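Local coordinates for protein 4-oxalocrotonase tautomerase isozyme (PDB 4FDX) that is a small tautomerase-superfamily enzyme built on a beta-alpha-beta unit, assembled here from six copies, at residues Pro1-Asn6 / Val38-Asn43; Asn6-Arg11 / Leu45-Phe50. One frame throughout, in Å; residues are numbered along the deposited sequence.

Contact 1 of 2, residues Pro1-Asn6 / Val38-Asn43; sequences PIIQMN and VRILIN
P1 O is held by three partners: one full hydrogen bond, one weak one and one C-H contact. R39 N lies 3.1 Å from P1 O, nearly along the C=O axis, and its N-H...O angle of 167° makes this a straight bond. A water bonds weakly to the same oxygen at 3.4 Å and accepts from R39 NH1 at the edge of the guanidinium, a group also hydrogen-bonded to the D36 carbonyl; V38 CA adds the C-H contact. From this amino-terminal proline, a hallmark of the superfamily, strand 2-6 runs beside strand 39-43 at an angle of 19°, in the parallel pairing of a beta-alpha-beta unit. The ladder goes on with I3 N to R39 O, L41 N to I3 O, M5 N to L41 O and N43 N to M5 O, all near 2.8 Å. At its far end N43 ND2 meets a lone pair of N6 OD1 at 3.2 Å, with the two amide planes 80° apart. N6 CG stands beside its own backbone N while N43 CG is anti to its own, which lets the tips cross obliquely; N6 ND2 turns to I2 O and Q4 OE1 of the second subunit. I3 CD1 reaches V38 CG1, just ahead of the second strand, at 4.2 Å. On the face of I3 and M5, the bent end of M5 puts CE 4.0 Å from I42 CG1, the two chains lying side by side. I3 and I40 also touch helix 13-31. On the other face I2 CG2 lies 4.1 Å from L41 CD1, their chains crossing obliquely. Five main-chain bonds thus fix the register, while the amides and the water-linked arginine add polar links on the face of I2, Q4 and N6.

Contact 2 of 2, residues Asn6-Arg11 / Leu45-Phe50; sequences NLLEGR and LGVEHF
L45 N donates to L7 O over 2.7 Å, approaching in the carbonyl plane, and L45 O in turn accepts from E9 N. These two bonds bracket the bridge between L8 and L45, the last rung of the parallel beta-alpha-beta pairing before the strands part. The second bond is less well directed: E9 N stands 2.9 Å from L45 O but 36° out of the carbonyl plane, away from a lone pair, as the chain beyond L8 leaves the strand. E9 follows the bond with its side chain. Its CG, placed beside its own backbone N, lies 3.4 Å from L45 O, and the extended chain then carries CD to 3.6 Å from G46 CA, so the carboxylate rests against the glycine backbone. E48 OE1 is 5.1 Å from E9 OE1, not in contact, though two like charges at that spacing would be expected to repel mildly if both are ionised. G46 also opens a beta turn, closed by H49 N donating to G46 O at 2.8 Å; the backbone angles of V47 and E48 fit type I. This turn brings V47 and F50 round toward L8, and both also touch helix 57-63. L8 meets the end of the strand and the loop beyond it through one methyl, CD2, which touches L45 CB, V47 CG1 and F50 CB. H49 NE2 is hydrogen-bonded to K16 NZ of the fifth subunit, whose L41 packs on L45 and F50, so the turn and its flanks lie at an interface. The L8 and F50 side chains cross at about a right angle, and the closest contact between apolar side chains is L8 CD2 to F50 CB, 3.9 Å.

In the fold
Contacts 1 and 2 are successive parts of one parallel strand pair, with centres about 16 Å apart on opposite sides of the chain's centre. N6 belongs to both. The pairing continues from one to the other through L7 N, 3.0 Å from N43 O in a probable hydrogen bond, accompanied by packing of I42 CG2 on L7 CD1 at 4.3 Å. Helix 13-31 lies within the connection between the two strands, completing the beta-alpha-beta unit. Contact 1 is the buried first part of the strand pair, whereas contact 2 is where the strands diverge into loops. Both touch the second subunit, which extends the sheet antiparallel along I2-N6, so the pair is built into the six-chain assembly.

Contact 1 of 2, residues Pro1-Asn6 / Val38-Asn43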
# COMPACT_ATOMS: atom_id res chain seq x y z
N PRO B 1 3.85 -14.96 1.16
CA PRO B 1 3.12 -13.81 1.68
C PRO B 1 4.00 -12.59 1.70
O PRO B 1 5.17 -12.68 2.03
CB PRO B 1 2.64 -14.30 3.08
CG PRO B 1 2.44 -15.79 2.84
CD PRO B 1 3.57 -16.18 1.95
N ILE B 2 3.43 -11.46 1.36
CA ILE B 2 4.18 -10.15 1.48
C ILE B 2 3.48 -9.27 2.50
O ILE B 2 2.25 -8.98 2.32
CB ILE B 2 4.17 -9.45 0.15
CG1 ILE B 2 5.05 -10.32 -0.78
CG2 ILE B 2 4.74 -8.03 0.28
CD1 ILE B 2 4.92 -10.06 -2.27
N ILE B 3 4.21 -8.84 3.54
CA ILE B 3 3.59 -8.15 4.70
C ILE B 3 4.15 -6.73 4.69
O ILE B 3 5.35 -6.57 4.63
CB ILE B 3 3.92 -8.90 5.97
CG1 ILE B 3 3.24 -10.29 5.83
CG2 ILE B 3 3.51 -8.02 7.18
CD1 ILE B 3 3.79 -11.22 6.83
N GLN B 4 3.29 -5.71 4.69
CA GLN B 4 3.75 -4.33 4.96
C GLN B 4 3.35 -3.93 6.38
O GLN B 4 2.24 -4.09 6.76
CB GLN B 4 3.19 -3.31 3.97
CG GLN B 4 3.67 -3.61 2.56
CD GLN B 4 2.67 -3.25 1.45
OE1 GLN B 4 1.65 -3.95 1.23
NE2 GLN B 4 2.99 -2.16 0.73
N MET B 5 4.33 -3.52 7.18
CA MET B 5 4.05 -3.12 8.55
C MET B 5 4.32 -1.62 8.63
O MET B 5 5.42 -1.17 8.43
CB MET B 5 4.92 -3.94 9.49
CG MET B 5 4.74 -3.30 10.88
SD MET B 5 5.28 -4.43 12.19
CE MET B 5 6.98 -4.53 11.87
N ASN B 6 3.27 -0.88 9.00
CA ASN B 6 3.37 0.60 9.18
C ASN B 6 3.42 0.84 10.69
O ASN B 6 2.52 0.35 11.43
CB ASN B 6 2.11 1.24 8.57
CG ASN B 6 1.90 0.85 7.09
OD1 ASN B 6 2.48 1.43 6.20
ND2 ASN B 6 1.08 -0.18 6.84
N VAL B 38 8.35 -15.52 2.66
CA VAL B 38 7.77 -14.46 3.54
C VAL B 38 8.63 -13.21 3.50
O VAL B 38 9.80 -13.24 3.91
CB VAL B 38 7.60 -14.92 4.99
CG1 VAL B 38 6.86 -13.84 5.80
CG2 VAL B 38 6.75 -16.19 4.98
N ARG B 39 8.06 -12.14 2.93
CA ARG B 39 8.79 -10.86 2.90
C ARG B 39 8.05 -9.79 3.72
O ARG B 39 6.82 -9.79 3.77
CB ARG B 39 8.90 -10.37 1.45
CG ARG B 39 9.93 -11.22 0.69
CD ARG B 39 9.77 -10.98 -0.82
NE ARG B 39 10.95 -11.62 -1.44
CZ ARG B 39 11.13 -12.93 -1.45
NH1 ARG B 39 10.21 -13.79 -1.07
NH2 ARG B 39 12.26 -13.42 -1.99
N ILE B 40 8.79 -9.03 4.53
CA ILE B 40 8.17 -7.96 5.28
C ILE B 40 8.83 -6.66 4.86
O ILE B 40 10.13 -6.55 4.75
CB ILE B 40 8.43 -8.19 6.81
CG1 ILE B 40 7.85 -9.57 7.20
CG2 ILE B 40 7.72 -7.04 7.56
CD1 ILE B 40 8.00 -9.97 8.63
N LEU B 41 7.99 -5.63 4.69
CA LEU B 41 8.46 -4.28 4.34
C LEU B 41 8.00 -3.43 5.53
O LEU B 41 6.82 -3.49 5.87
CB LEU B 41 7.74 -3.75 3.06
CG LEU B 41 8.16 -4.45 1.79
CD1 LEU B 41 7.99 -5.98 1.72
CD2 LEU B 41 7.40 -3.77 0.69
N ILE B 42 8.89 -2.64 6.10
CA ILE B 42 8.53 -1.76 7.24
C ILE B 42 8.50 -0.36 6.75
O ILE B 42 9.47 0.18 6.10
CB ILE B 42 9.56 -1.87 8.36
CG1 ILE B 42 9.48 -3.25 9.01
CG2 ILE B 42 9.28 -0.82 9.39
CD1 ILE B 42 10.66 -3.47 10.00
N ASN B 43 7.39 0.31 7.03
CA ASN B 43 7.22 1.73 6.68
C ASN B 43 7.09 2.45 7.97
O ASN B 43 6.17 2.22 8.70
CB ASN B 43 5.99 1.92 5.79
CG ASN B 43 5.76 3.39 5.48
OD1 ASN B 43 6.68 4.13 5.00
ND2 ASN B 43 4.53 3.87 5.83
O HOH W 1 7.45 -13.23 -0.44

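Contact 2 of 2, residues Asn6-Arg11 / Leu45-Phe50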
# COMPACT_ATOMS: atom_id res chain seq x y z
N ASN B 6 3.27 -0.88 9.00
CA ASN B 6 3.37 0.60 9.18
C ASN B 6 3.42 0.84 10.69
O ASN B 6 2.52 0.35 11.43
CB ASN B 6 2.11 1.24 8.57
CG ASN B 6 1.90 0.85 7.09
OD1 ASN B 6 2.48 1.43 6.20
ND2 ASN B 6 1.08 -0.18 6.84
N LEU B 7 4.48 1.53 11.11
CA LEU B 7 4.82 1.76 12.53
C LEU B 7 5.08 3.20 12.66
O LEU B 7 5.70 3.77 11.77
CB LEU B 7 6.26 1.18 12.94
CG LEU B 7 6.58 -0.27 12.80
CD1 LEU B 7 7.91 -0.57 13.44
CD2 LEU B 7 5.51 -0.95 13.64
N LEU B 8 4.76 3.78 13.83
CA LEU B 8 5.35 5.10 14.15
C LEU B 8 6.89 5.05 14.30
O LEU B 8 7.43 4.01 14.76
CB LEU B 8 4.81 5.67 15.48
CG LEU B 8 3.37 6.03 15.49
CD1 LEU B 8 2.99 6.45 16.92
CD2 LEU B 8 3.23 7.23 14.58
N GLU B 9 7.57 6.11 13.91
CA GLU B 9 9.06 6.35 14.03
C GLU B 9 9.53 6.15 15.43
O GLU B 9 8.76 6.30 16.38
CB GLU B 9 9.49 7.77 13.64
CG GLU B 9 9.49 8.05 12.15
CD GLU B 9 9.95 9.42 11.77
OE1 GLU B 9 10.07 10.28 12.66
OE2 GLU B 9 10.20 9.64 10.55
N GLY B 10 10.83 5.83 15.54
CA GLY B 10 11.45 5.89 16.86
C GLY B 10 11.86 4.60 17.50
O GLY B 10 12.62 4.64 18.46
N ARG B 11 11.39 3.45 16.98
CA ARG B 11 11.77 2.10 17.53
C ARG B 11 13.20 1.70 17.27
O ARG B 11 13.79 2.08 16.25
CB ARG B 11 10.88 1.03 16.95
CG ARG B 11 9.50 1.47 17.25
CD ARG B 11 8.74 0.26 17.50
NE ARG B 11 7.39 0.57 17.95
CZ ARG B 11 6.93 0.25 19.15
NH1 ARG B 11 7.73 -0.32 20.07
NH2 ARG B 11 5.66 0.52 19.43
N LEU B 45 6.34 5.81 10.11
CA LEU B 45 5.57 7.01 10.00
C LEU B 45 6.02 8.06 11.00
O LEU B 45 6.10 7.83 12.17
CB LEU B 45 4.12 6.72 10.35
CG LEU B 45 3.39 5.73 9.43
CD1 LEU B 45 2.16 5.17 10.15
CD2 LEU B 45 3.08 6.34 8.11
N GLY B 46 6.26 9.23 10.47
CA GLY B 46 6.52 10.37 11.36
C GLY B 46 5.26 10.72 12.10
O GLY B 46 4.15 10.45 11.62
N VAL B 47 5.43 11.29 13.29
CA VAL B 47 4.31 11.58 14.18
C VAL B 47 3.38 12.61 13.54
O VAL B 47 2.18 12.62 13.90
CB VAL B 47 4.67 12.03 15.63
CG1 VAL B 47 5.00 10.83 16.52
CG2 VAL B 47 5.73 13.11 15.61
N GLU B 48 3.85 13.45 12.60
CA GLU B 48 2.99 14.29 11.88
C GLU B 48 2.17 13.62 10.71
O GLU B 48 1.33 14.21 10.05
CB GLU B 48 3.87 15.47 11.40
CG GLU B 48 5.00 15.13 10.38
CD GLU B 48 6.23 14.23 10.73
OE1 GLU B 48 6.41 13.66 11.81
OE2 GLU B 48 7.12 14.14 9.83
N HIS B 49 2.44 12.34 10.51
CA HIS B 49 1.96 11.55 9.38
C HIS B 49 1.10 10.39 9.76
O HIS B 49 0.82 9.51 8.92
CB HIS B 49 3.16 11.08 8.55
CG HIS B 49 3.82 12.17 7.78
ND1 HIS B 49 5.09 12.00 7.26
CD2 HIS B 49 3.42 13.48 7.50
CE1 HIS B 49 5.43 13.17 6.60
NE2 HIS B 49 4.42 14.08 6.80
N PHE B 50 0.60 10.38 11.00
CA PHE B 50 -0.34 9.37 11.40
C PHE B 50 -1.40 10.01 12.25
O PHE B 50 -1.05 10.80 13.15
CB PHE B 50 0.36 8.23 12.19
CG PHE B 50 -0.64 7.23 12.69
CD1 PHE B 50 -1.38 6.40 11.79
CD2 PHE B 50 -0.92 7.17 14.02
CE1 PHE B 50 -2.32 5.47 12.33
CE2 PHE B 50 -1.80 6.26 14.56
CZ PHE B 50 -2.57 5.46 13.71